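Local structure of Methylcobalamin\: coenzyme M methyltransferase (Methanosarcina mazei, 4AY7) at residues Val303-Ile306 with Lys307-Lys311; Val165-Lys168 with Ser169-Trp173. The protein catalyses zinc-dependent transfer of a methyl group from a methylated corrinoid to coenzyme M in methanogenesis. All coordinates share one frame; numbering follows the deposited sequence.

Contact 1 of 2, residues Val303-Ile306 with Lys307-Lys311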
loop_
_atom_site.group_PDB
_atom_site.type_symbol
_atom_site.label_atom_id
_atom_site.label_comp_id
_atom_site.label_asym_id
_atom_site.label_seq_id
_atom_site.Cartn_x
_atom_site.Cartn_y
_atom_site.Cartn_z
ATOM N N VAL A 303 11.321 13.632 17.384
ATOM C CA VAL A 303 10.635 14.464 16.390
ATOM C C VAL A 303 11.671 15.133 15.438
ATOM O O VAL A 303 11.499 15.233 14.224
ATOM C CB VAL A 303 9.698 15.493 17.115
ATOM C CG1 VAL A 303 9.433 16.689 16.202
ATOM C CG2 VAL A 303 8.355 14.818 17.504
ATOM N N ASP A 304 12.762 15.610 15.996
ATOM C CA ASP A 304 13.725 16.335 15.184
ATOM C C ASP A 304 14.475 15.482 14.208
ATOM O O ASP A 304 14.930 16.013 13.177
ATOM C CB ASP A 304 14.725 17.113 16.054
ATOM C CG ASP A 304 14.079 18.295 16.753
ATOM O OD1 ASP A 304 12.957 18.681 16.331
ATOM O OD2 ASP A 304 14.682 18.845 17.712
ATOM N N LYS A 305 14.594 14.175 14.507
ATOM C CA LYS A 305 15.184 13.244 13.566
ATOM C C LYS A 305 14.247 12.945 12.399
ATOM O O LYS A 305 14.659 12.853 11.219
ATOM C CB LYS A 305 15.629 12.030 14.288
ATOM C CG LYS A 305 16.395 10.979 13.505
ATOM C CD LYS A 305 16.186 9.611 14.184
ATOM C CE LYS A 305 16.752 8.415 13.361
ATOM N NZ LYS A 305 17.888 7.831 14.117
ATOM N N ILE A 306 12.948 12.836 12.688
ATOM C CA ILE A 306 11.906 12.676 11.670
ATOM C C ILE A 306 11.930 13.913 10.761
ATOM O O ILE A 306 11.947 13.755 9.528
ATOM C CB ILE A 306 10.533 12.444 12.285
ATOM C CG1 ILE A 306 10.555 11.146 13.090
ATOM C CG2 ILE A 306 9.367 12.529 11.278
ATOM C CD1 ILE A 306 9.371 11.001 14.098
ATOM N N LYS A 307 11.982 15.111 11.330
ATOM C CA LYS A 307 11.955 16.350 10.493
ATOM C C LYS A 307 13.202 16.460 9.629
ATOM O O LYS A 307 13.089 16.766 8.451
ATOM C CB LYS A 307 11.713 17.628 11.280
ATOM C CG LYS A 307 10.370 17.641 12.014
ATOM C CD LYS A 307 9.847 19.044 12.320
ATOM C CE LYS A 307 10.643 19.740 13.364
ATOM N NZ LYS A 307 10.161 21.138 13.749
ATOM N N ALA A 308 14.344 16.125 10.191
ATOM C CA ALA A 308 15.578 16.125 9.448
ATOM C C ALA A 308 15.567 15.168 8.220
ATOM O O ALA A 308 15.998 15.543 7.105
ATOM C CB ALA A 308 16.765 15.833 10.347
ATOM N N GLU A 309 15.088 13.954 8.404
ATOM C CA GLU A 309 15.069 12.956 7.339
ATOM C C GLU A 309 13.988 13.280 6.341
ATOM O O GLU A 309 14.188 13.018 5.168
ATOM C CB GLU A 309 14.918 11.526 7.918
ATOM C CG GLU A 309 16.199 11.173 8.696
ATOM C CD GLU A 309 16.100 9.822 9.430
ATOM O OE1 GLU A 309 15.159 9.027 9.117
ATOM O OE2 GLU A 309 16.965 9.575 10.345
ATOM N N ALA A 310 12.865 13.855 6.794
ATOM C CA ALA A 310 11.817 14.403 5.913
ATOM C C ALA A 310 12.361 15.478 4.985
ATOM O O ALA A 310 12.222 15.443 3.717
ATOM C CB ALA A 310 10.653 14.967 6.716
ATOM N N LYS A 311 13.016 16.455 5.615
ATOM C CA LYS A 311 13.654 17.547 4.893
ATOM C C LYS A 311 14.618 17.036 3.819
ATOM O O LYS A 311 14.576 17.495 2.681
ATOM C CB LYS A 311 14.419 18.453 5.877
ATOM C CG LYS A 311 14.992 19.724 5.282
ATOM C CD LYS A 311 15.745 20.575 6.339
ATOM C CE LYS A 311 16.365 21.858 5.784
ATOM N NZ LYS A 311 16.794 22.861 6.861
#

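Contact 2 of 2, residues Val165-Lys168 with Ser169-Trp173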
loop_
_atom_site.group_PDB
_atom_site.type_symbol
_atom_site.label_atom_id
_atom_site.label_comp_id
_atom_site.label_asym_id
_atom_site.label_seq_id
_atom_site.Cartn_x
_atom_site.Cartn_y
_atom_site.Cartn_z
ATOM N N VAL A 165 -1.337 -20.263 -2.812
ATOM C CA VAL A 165 -0.645 -21.541 -2.930
ATOM C C VAL A 165 0.383 -21.835 -1.829
ATOM O O VAL A 165 0.929 -22.942 -1.761
ATOM C CB VAL A 165 0.002 -21.693 -4.347
ATOM C CG1 VAL A 165 -1.051 -21.375 -5.422
ATOM C CG2 VAL A 165 1.188 -20.787 -4.525
ATOM N N SER A 166 0.614 -20.878 -0.945
ATOM C CA SER A 166 1.697 -20.932 0.078
ATOM C C SER A 166 3.007 -20.357 -0.569
ATOM O O SER A 166 3.319 -20.561 -1.747
ATOM C CB SER A 166 1.893 -22.358 0.660
ATOM O OG SER A 166 2.721 -23.212 -0.170
ATOM N N VAL A 167 3.814 -19.646 0.213
ATOM C CA VAL A 167 5.019 -19.115 -0.358
ATOM C C VAL A 167 5.984 -20.262 -0.671
ATOM O O VAL A 167 6.740 -20.204 -1.648
ATOM C CB VAL A 167 5.694 -18.024 0.532
ATOM C CG1 VAL A 167 6.289 -18.622 1.769
ATOM C CG2 VAL A 167 6.772 -17.332 -0.293
ATOM N N LYS A 168 5.920 -21.339 0.087
ATOM C CA LYS A 168 6.785 -22.484 -0.199
ATOM C C LYS A 168 6.497 -23.150 -1.580
ATOM O O LYS A 168 7.423 -23.504 -2.318
ATOM C CB LYS A 168 6.623 -23.468 0.918
ATOM C CG LYS A 168 7.566 -24.631 0.862
ATOM C CD LYS A 168 7.145 -25.667 1.893
ATOM C CE LYS A 168 7.573 -27.069 1.468
ATOM N NZ LYS A 168 9.031 -27.247 1.704
ATOM N N SER A 169 5.219 -23.323 -1.917
ATOM C CA SER A 169 4.839 -23.861 -3.225
ATOM C C SER A 169 5.167 -22.840 -4.304
ATOM O O SER A 169 5.648 -23.150 -5.375
ATOM C CB SER A 169 3.367 -24.192 -3.281
ATOM O OG SER A 169 3.053 -25.141 -2.271
ATOM N N PHE A 170 4.897 -21.593 -4.017
ATOM C CA PHE A 170 5.152 -20.501 -5.000
ATOM C C PHE A 170 6.634 -20.457 -5.395
ATOM O O PHE A 170 6.960 -20.476 -6.586
ATOM C CB PHE A 170 4.643 -19.188 -4.414
ATOM C CG PHE A 170 4.643 -18.037 -5.355
ATOM C CD1 PHE A 170 3.566 -17.817 -6.201
ATOM C CD2 PHE A 170 5.672 -17.157 -5.363
ATOM C CE1 PHE A 170 3.542 -16.767 -7.052
ATOM C CE2 PHE A 170 5.668 -16.088 -6.241
ATOM C CZ PHE A 170 4.581 -15.875 -7.060
ATOM N N MET A 171 7.539 -20.512 -4.427
ATOM C CA MET A 171 8.960 -20.505 -4.733
ATOM C C MET A 171 9.382 -21.755 -5.497
ATOM O O MET A 171 10.084 -21.670 -6.513
ATOM C CB MET A 171 9.782 -20.320 -3.455
ATOM C CG MET A 171 9.759 -18.874 -2.952
ATOM S SD MET A 171 10.745 -18.535 -1.448
ATOM C CE MET A 171 12.276 -19.459 -1.785
ATOM N N LYS A 172 8.911 -22.913 -5.055
ATOM C CA LYS A 172 9.258 -24.186 -5.692
ATOM C C LYS A 172 8.747 -24.234 -7.124
ATOM O O LYS A 172 9.454 -24.665 -8.008
ATOM C CB LYS A 172 8.694 -25.347 -4.846
ATOM C CG LYS A 172 9.112 -26.769 -5.211
ATOM C CD LYS A 172 8.566 -27.781 -4.149
ATOM C CE LYS A 172 9.313 -29.130 -4.057
ATOM N NZ LYS A 172 8.619 -30.376 -4.585
ATOM N N TRP A 173 7.528 -23.762 -7.369
ATOM C CA TRP A 173 6.989 -23.743 -8.721
ATOM C C TRP A 173 7.670 -22.759 -9.648
ATOM O O TRP A 173 7.689 -22.962 -10.880
ATOM C CB TRP A 173 5.518 -23.449 -8.692
ATOM C CG TRP A 173 4.750 -24.485 -7.906
ATOM C CD1 TRP A 173 5.208 -25.671 -7.373
ATOM C CD2 TRP A 173 3.357 -24.430 -7.565
ATOM N NE1 TRP A 173 4.200 -26.307 -6.697
ATOM C CE2 TRP A 173 3.069 -25.609 -6.793
ATOM C CE3 TRP A 173 2.356 -23.532 -7.812
ATOM C CZ2 TRP A 173 1.826 -25.872 -6.296
ATOM C CZ3 TRP A 173 1.105 -23.788 -7.293
ATOM C CH2 TRP A 173 0.836 -24.947 -6.581
#

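Contact 1 of 2, residues Val303-Ile306 with Lys307-Lys311
K305 turns CG away from its backbone N (chi1 -174°), while E309 holds CG beside its own N (chi1 -68°); these torsions help lay the two chains alongside each other. The touch is made by carbon: K305 CE lies 3.2 Å from E309 OE2, whereas K305 NZ stays 4.3 Å from E309 OE2, too far for a salt bridge, though the opposite charges may still attract. The other carboxylate oxygen of E309, OE1, is hydrogen-bonded to T297, which ties the turn to helix 294-298. With an alanine here, T297 OG1 would probably lose this partner and K305 its nearby opposite charge. On another side of the same turns, D304 and K307 also lie next to each other, D304 OD1 3.9 Å from K307 CE; the K307 amine goes instead to a salt bridge with E345. The backbone bonds are regular, K307 N to V303 O at 2.9 Å and E309 N to K305 O at 3.1 Å. The buried I306 and A310 face inward, I306 meeting N335 and L298, A310 meeting A342. Charged side chains flanking the buried I306 and A310 mark an amphipathic helix, here 303-315 in the outer layer of the URO-D TIM barrel.

Contact 2 of 2, residues Val165-Lys168 with Ser169-Trp173
A serine N-cap starts helix 167-176: S166, directly after helix 157-165, turns its hydroxyl back to S169, three residues on. S166 OG accepts from S169 N at 3.1 Å, with an N-H...O angle of 159°. The chi1 of 83° sets OG between the backbone N and the carbonyl carbon, bringing it back to S169 N. The same residue leaves the preceding helix with a positive phi of 87°, so the chain bends where one helix ends and the next begins. Its carbonyl serves the new helix as well, S166 O receiving F170 N at 3.0 Å. M171 N to V167 O, 2.9 Å, continues the pattern. The hydroxyl of S169 is hydrogen-bonded to P112 O, fastening the first turn to a neighbouring part of the chain.

V165 supplies the apolar half of the junction by spreading its two methyls. CG2 rests 3.8 Å from F170 CB and lies at the edge of the phenyl ring, near its plane; CG1 reaches W173 CZ3 at 3.7 Å, obliquely to the indole. S169 O sits 3.0 Å above the W173 indole plane, nearer the ring's margin than its middle. Beyond the junction, A184 lies against V165, L181 and L185 against F170, and L180 against W173, all on helix 178-202. The polar and apolar tasks are thus divided between adjacent residues: S166 OG caps S169 N, a first-turn amide with no i-4 carbonyl of the helix to bind, S166 O takes the first regular helical bond, from F170 N, and V165 packs against the aromatic side chains.

Contacts 1 and 2 do not touch: their centres are 40 Å apart and their nearest atoms about 29 Å. With each centre about 23 Å from the centre of the chain, that separation puts them on separate flanks of one barrel. Contact 2 comes first in sequence, in the helical region between strands 150-155 and 206-210; contact 1 follows much later, on the helix leading into strand 320-323. Both lie away from the zinc site of H246, C248 and C325 and from the coenzyme M residues Q38 and Q103. The tie to the zinc is topological: helix 303-315 precedes the strand after which C325 follows. One contact joins side chains along the opening turns of a helix, the other a helix-to-helix junction.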